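Local coordinates for conserved uncharacterized protein (predicted phosphoesterase COG0622) (Streptococcus pneumoniae, PDB 3CK2) that is of uncharacterized function but binds two manganese ions in a calcineurin-like fold and is predicted to act as a metal-dependent phosphoesterase, at residues R70-T73 / T78-I81; G138-C143 / E165-L170. All coordinates share one frame; numbering follows the deposited sequence.

Interaction 1. Residues R70-T73 / T78-I81; sequences RLVT and TKII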
# COMPACT_ATOMS: atom_id res chain seq x y z
N ARG A 70 4.91 4.07 -11.30
CA ARG A 70 5.67 3.31 -10.32
C ARG A 70 6.40 4.29 -9.45
O ARG A 70 6.78 5.37 -9.89
CB ARG A 70 6.72 2.43 -11.00
CG ARG A 70 6.23 1.57 -12.15
CD ARG A 70 7.41 0.88 -12.85
NE ARG A 70 6.93 0.09 -13.98
CZ ARG A 70 7.67 -0.79 -14.70
NH1 ARG A 70 8.95 -1.03 -14.42
NH2 ARG A 70 7.11 -1.44 -15.71
N LEU A 71 6.65 3.88 -8.23
CA LEU A 71 7.44 4.70 -7.29
C LEU A 71 8.30 3.76 -6.47
O LEU A 71 7.82 2.73 -5.95
CB LEU A 71 6.50 5.53 -6.41
CG LEU A 71 6.89 6.88 -5.84
CD1 LEU A 71 7.51 7.82 -6.89
CD2 LEU A 71 5.62 7.50 -5.15
N VAL A 72 9.59 4.11 -6.39
CA VAL A 72 10.56 3.43 -5.52
C VAL A 72 10.85 4.33 -4.32
O VAL A 72 11.22 5.48 -4.47
CB VAL A 72 11.90 3.11 -6.30
CG1 VAL A 72 12.92 2.46 -5.37
CG2 VAL A 72 11.60 2.20 -7.50
N THR A 73 10.68 3.78 -3.14
CA THR A 73 10.92 4.49 -1.91
C THR A 73 11.91 3.68 -1.09
O THR A 73 11.66 2.57 -0.71
CB THR A 73 9.63 4.70 -1.13
OG1 THR A 73 8.71 5.43 -1.93
CG2 THR A 73 9.87 5.49 0.06
N THR A 78 15.37 -0.65 3.73
CA THR A 78 14.17 -1.24 3.15
C THR A 78 13.76 -0.59 1.83
O THR A 78 13.31 0.55 1.82
CB THR A 78 13.01 -1.09 4.12
OG1 THR A 78 13.38 -1.70 5.36
CG2 THR A 78 11.72 -1.75 3.57
N LYS A 79 13.91 -1.32 0.73
CA LYS A 79 13.45 -0.86 -0.59
C LYS A 79 12.00 -1.31 -0.86
O LYS A 79 11.70 -2.52 -0.98
CB LYS A 79 14.36 -1.39 -1.68
CG LYS A 79 13.97 -0.96 -3.08
CD LYS A 79 15.06 -1.37 -4.09
CE LYS A 79 14.77 -0.86 -5.47
NZ LYS A 79 15.90 -1.10 -6.38
N ILE A 80 11.13 -0.31 -0.97
CA ILE A 80 9.74 -0.49 -1.19
C ILE A 80 9.50 -0.05 -2.66
O ILE A 80 9.99 0.99 -3.10
CB ILE A 80 8.93 0.40 -0.18
CG1 ILE A 80 9.31 -0.02 1.26
CG2 ILE A 80 7.42 0.33 -0.45
CD1 ILE A 80 8.82 0.90 2.40
N ILE A 81 8.77 -0.88 -3.40
CA ILE A 81 8.30 -0.53 -4.73
C ILE A 81 6.77 -0.54 -4.65
O ILE A 81 6.18 -1.19 -3.80
CB ILE A 81 8.90 -1.43 -5.87
CG1 ILE A 81 8.32 -2.85 -5.89
CG2 ILE A 81 10.45 -1.49 -5.75
CD1 ILE A 81 8.85 -3.71 -7.07

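Interaction 2. Residues G138-C143 / E165-L170; sequences GTIREC and EVYPGL. With SRT (S,R meso-tartaric acid), chain F.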
# COMPACT_ATOMS: atom_id res chain seq x y z
N GLY A 138 -14.47 -8.85 -2.68
CA GLY A 138 -14.17 -10.19 -2.18
C GLY A 138 -14.90 -10.52 -0.90
O GLY A 138 -16.01 -10.02 -0.65
N THR A 139 -14.26 -11.38 -0.09
CA THR A 139 -14.92 -11.98 1.07
C THR A 139 -15.07 -11.01 2.24
O THR A 139 -15.96 -11.20 3.01
CB THR A 139 -14.22 -13.31 1.59
OG1 THR A 139 -12.94 -12.98 2.11
CG2 THR A 139 -14.08 -14.35 0.51
N ILE A 140 -14.18 -10.02 2.37
CA ILE A 140 -14.21 -9.05 3.45
C ILE A 140 -14.88 -7.78 2.94
O ILE A 140 -14.43 -7.19 1.97
CB ILE A 140 -12.78 -8.71 3.97
CG1 ILE A 140 -12.07 -9.96 4.53
CG2 ILE A 140 -12.80 -7.53 5.03
CD1 ILE A 140 -12.79 -10.68 5.67
N ARG A 141 -16.01 -7.42 3.55
CA ARG A 141 -16.83 -6.33 3.07
C ARG A 141 -16.55 -5.05 3.84
O ARG A 141 -17.31 -4.11 3.75
CB ARG A 141 -18.30 -6.63 3.22
CG ARG A 141 -18.85 -7.83 2.49
CD ARG A 141 -18.97 -7.60 1.06
NE ARG A 141 -19.99 -8.47 0.50
CZ ARG A 141 -20.06 -8.80 -0.80
NH1 ARG A 141 -19.13 -8.33 -1.67
NH2 ARG A 141 -21.04 -9.62 -1.23
N GLU A 142 -15.46 -5.02 4.56
CA GLU A 142 -15.11 -3.91 5.44
C GLU A 142 -14.04 -3.08 4.69
O GLU A 142 -13.14 -3.64 4.05
CB GLU A 142 -14.56 -4.49 6.76
CG GLU A 142 -14.10 -3.51 7.83
CD GLU A 142 -15.21 -2.69 8.46
OE1 GLU A 142 -16.39 -2.97 8.21
OE2 GLU A 142 -14.90 -1.74 9.21
N CYS A 143 -14.16 -1.76 4.78
CA CYS A 143 -13.15 -0.85 4.24
C CYS A 143 -11.90 -0.96 5.11
O CYS A 143 -11.98 -0.95 6.37
CB CYS A 143 -13.68 0.57 4.26
SG CYS A 143 -15.03 0.90 3.13
N GLU A 165 -8.73 0.57 13.84
CA GLU A 165 -8.65 -0.58 14.75
C GLU A 165 -8.21 -1.75 13.92
O GLU A 165 -8.60 -1.85 12.76
CB GLU A 165 -10.02 -0.92 15.32
CG GLU A 165 -10.79 0.24 15.89
CD GLU A 165 -10.47 0.53 17.33
OE1 GLU A 165 -9.89 -0.33 18.04
OE2 GLU A 165 -10.86 1.64 17.77
N VAL A 166 -7.46 -2.68 14.51
CA VAL A 166 -7.08 -3.90 13.82
C VAL A 166 -8.35 -4.70 13.53
O VAL A 166 -9.22 -4.85 14.39
CB VAL A 166 -6.04 -4.70 14.61
CG1 VAL A 166 -5.65 -5.97 13.91
CG2 VAL A 166 -4.79 -3.87 14.88
N TYR A 167 -8.49 -5.13 12.29
CA TYR A 167 -9.55 -6.04 11.95
C TYR A 167 -9.04 -7.49 12.08
O TYR A 167 -8.05 -7.88 11.45
CB TYR A 167 -10.02 -5.76 10.53
CG TYR A 167 -11.36 -6.35 10.23
CD1 TYR A 167 -12.50 -5.82 10.81
CD2 TYR A 167 -11.50 -7.43 9.38
CE1 TYR A 167 -13.75 -6.31 10.54
CE2 TYR A 167 -12.76 -7.94 9.08
CZ TYR A 167 -13.89 -7.35 9.66
OH TYR A 167 -15.13 -7.84 9.45
N PRO A 168 -9.66 -8.27 12.95
CA PRO A 168 -9.12 -9.59 13.24
C PRO A 168 -9.33 -10.63 12.15
O PRO A 168 -10.28 -10.56 11.42
CB PRO A 168 -9.88 -10.00 14.51
CG PRO A 168 -11.10 -9.23 14.50
CD PRO A 168 -10.82 -7.93 13.79
N GLY A 169 -8.39 -11.57 12.05
CA GLY A 169 -8.50 -12.70 11.17
C GLY A 169 -7.73 -12.51 9.90
O GLY A 169 -7.72 -13.42 9.06
N LEU A 170 -7.12 -11.34 9.76
CA LEU A 170 -6.31 -10.91 8.60
C LEU A 170 -4.83 -10.61 8.87
O LEU A 170 -4.07 -10.50 7.93
CB LEU A 170 -6.91 -9.65 7.94
CG LEU A 170 -8.37 -9.73 7.51
CD1 LEU A 170 -8.80 -8.45 6.89
CD2 LEU A 170 -8.59 -10.93 6.55
O1 SRT F . -1.03 -9.53 16.06
O11 SRT F . -3.01 -10.49 16.27
C1 SRT F . -2.27 -9.47 16.22
C2 SRT F . -2.91 -8.11 16.33
O2 SRT F . -2.48 -7.34 15.21
C3 SRT F . -2.51 -7.31 17.59
O3 SRT F . -2.01 -8.18 18.61
C4 SRT F . -3.66 -6.47 18.13
O4 SRT F . -3.43 -5.68 19.08
O41 SRT F . -4.80 -6.53 17.61

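Interaction 1. Residues R70-T73 / T78-I81
Thr73 and Ile80 face each other as an antiparallel hydrogen-bonded pair, and their backbones join the two strands twice. Thr73 N donates to Ile80 O at 2.9 Å, nearly straight at 173°, and Ile80 N returns a bond to Thr73 O, also 2.9 Å long. The neighbouring non-hydrogen-bonded pair, Val72 with Ile81, brings the chains closer, to 4.6 Å between CA atoms. Here CA-H...O contacts fill in: Ile80 O, already gripped by Thr73 N, also receives Val72 CA, while Ile81 CA approaches Leu71 O at 3.5 Å.

Lys79 is the side chain that reaches over. From CB, its CG is anti to the backbone N (chi1 -180°), and every later torsion stays extended, which carries the chain at a slant over Val72. Lys79 CG passes Val72 CG1 at 4.2 Å, and CE comes nearest to that methyl, at 3.8 Å, as the two side chains pass at an angle. Beyond it, NZ forms a salt bridge with Glu104. The other branch, Val72 CG2, meets Ile81 CG2 at 4.2 Å, so the two methyls of one valine serve two different partners. On the opposite face of the sheet Ile80 CB rests 3.5 Å from Thr73 O, and both residues of this pair pack on Phe37 of strand 35-38, while Thr73 OG1 is hydrogen-bonded to Arg55 NE.

Strand 70-75 is the outermost strand of its sheet, and residues 78-81 link it inward to strand 108-110. The chemistry implies a hairpin held by paired main-chain amides and carbonyls, with aliphatic contacts on the face of Val72 and Ile81, while Thr73 and Ile80 turn to Phe37, and with the lysine charge delivered to a carboxylate beyond the contact.

Interaction 2. Residues G138-C143 / E165-L170
The Tyr167 ring carries Glu142 over one face: CG stands 4.2 Å from the ring centroid, 24° off the normal, in a CH-pi contact displaced toward the rim. Its nearest ring atom is CE1, at 3.9 Å, while Glu142 CB lies 4.1 Å from Tyr167 CZ. With CG anti to the backbone N and a bend at chi2 of 68°, the glutamate lays its methylenes on the ring; its carboxylate, though within 6° of parallel to the ring plane, is held beyond the rim and not over the face. Ile140 comes to the same ring obliquely, its CG2 methyl 4.1 Å from Tyr167 CE2. The isoleucine's other branch runs past Leu170, where CG1 meets CD2 at 4.1 Å.

Tyr167 and Leu170 are the first and last residues of a type II beta turn, which presents both side chains to the 138-143 loop. Gly169 takes the third position with a positive phi, as this turn type requires. Tyr167 is hydrogen-bonded through its backbone to Phe159 of strand 154-160, which the Leu170 side chain also touches. Val166 lines the meso-tartrate pocket, CG1 lying 3.7 Å from O2 of the ligand.

The type II turn between strands 154-160 and 172-175 thus packs on the loop leading from strand 125-130 to strand 145-150, joining two surface loops of the calcineurin-like fold.

Overall arrangement
The two contacts lie on opposite sides of the chain's centre, with centres 26 Å apart and nearest atoms about 18 Å apart. They share no secondary-structure element. Interaction 1 joins consecutive strands at the margin of the five-stranded sheet and is partly buried, whereas interaction 2 is a surface contact between the loop passing from the five- to the six-stranded sheet and a loop within the latter. Their chemistry follows their place: regular main-chain hydrogen bonding sets the register in the hairpin, but residues 138-143 and 165-170 meet solely through side chains, by CH-pi and aliphatic packing. Neither contact includes a manganese ligand; residues 165-170 do contribute Val166 to the tartrate pocket.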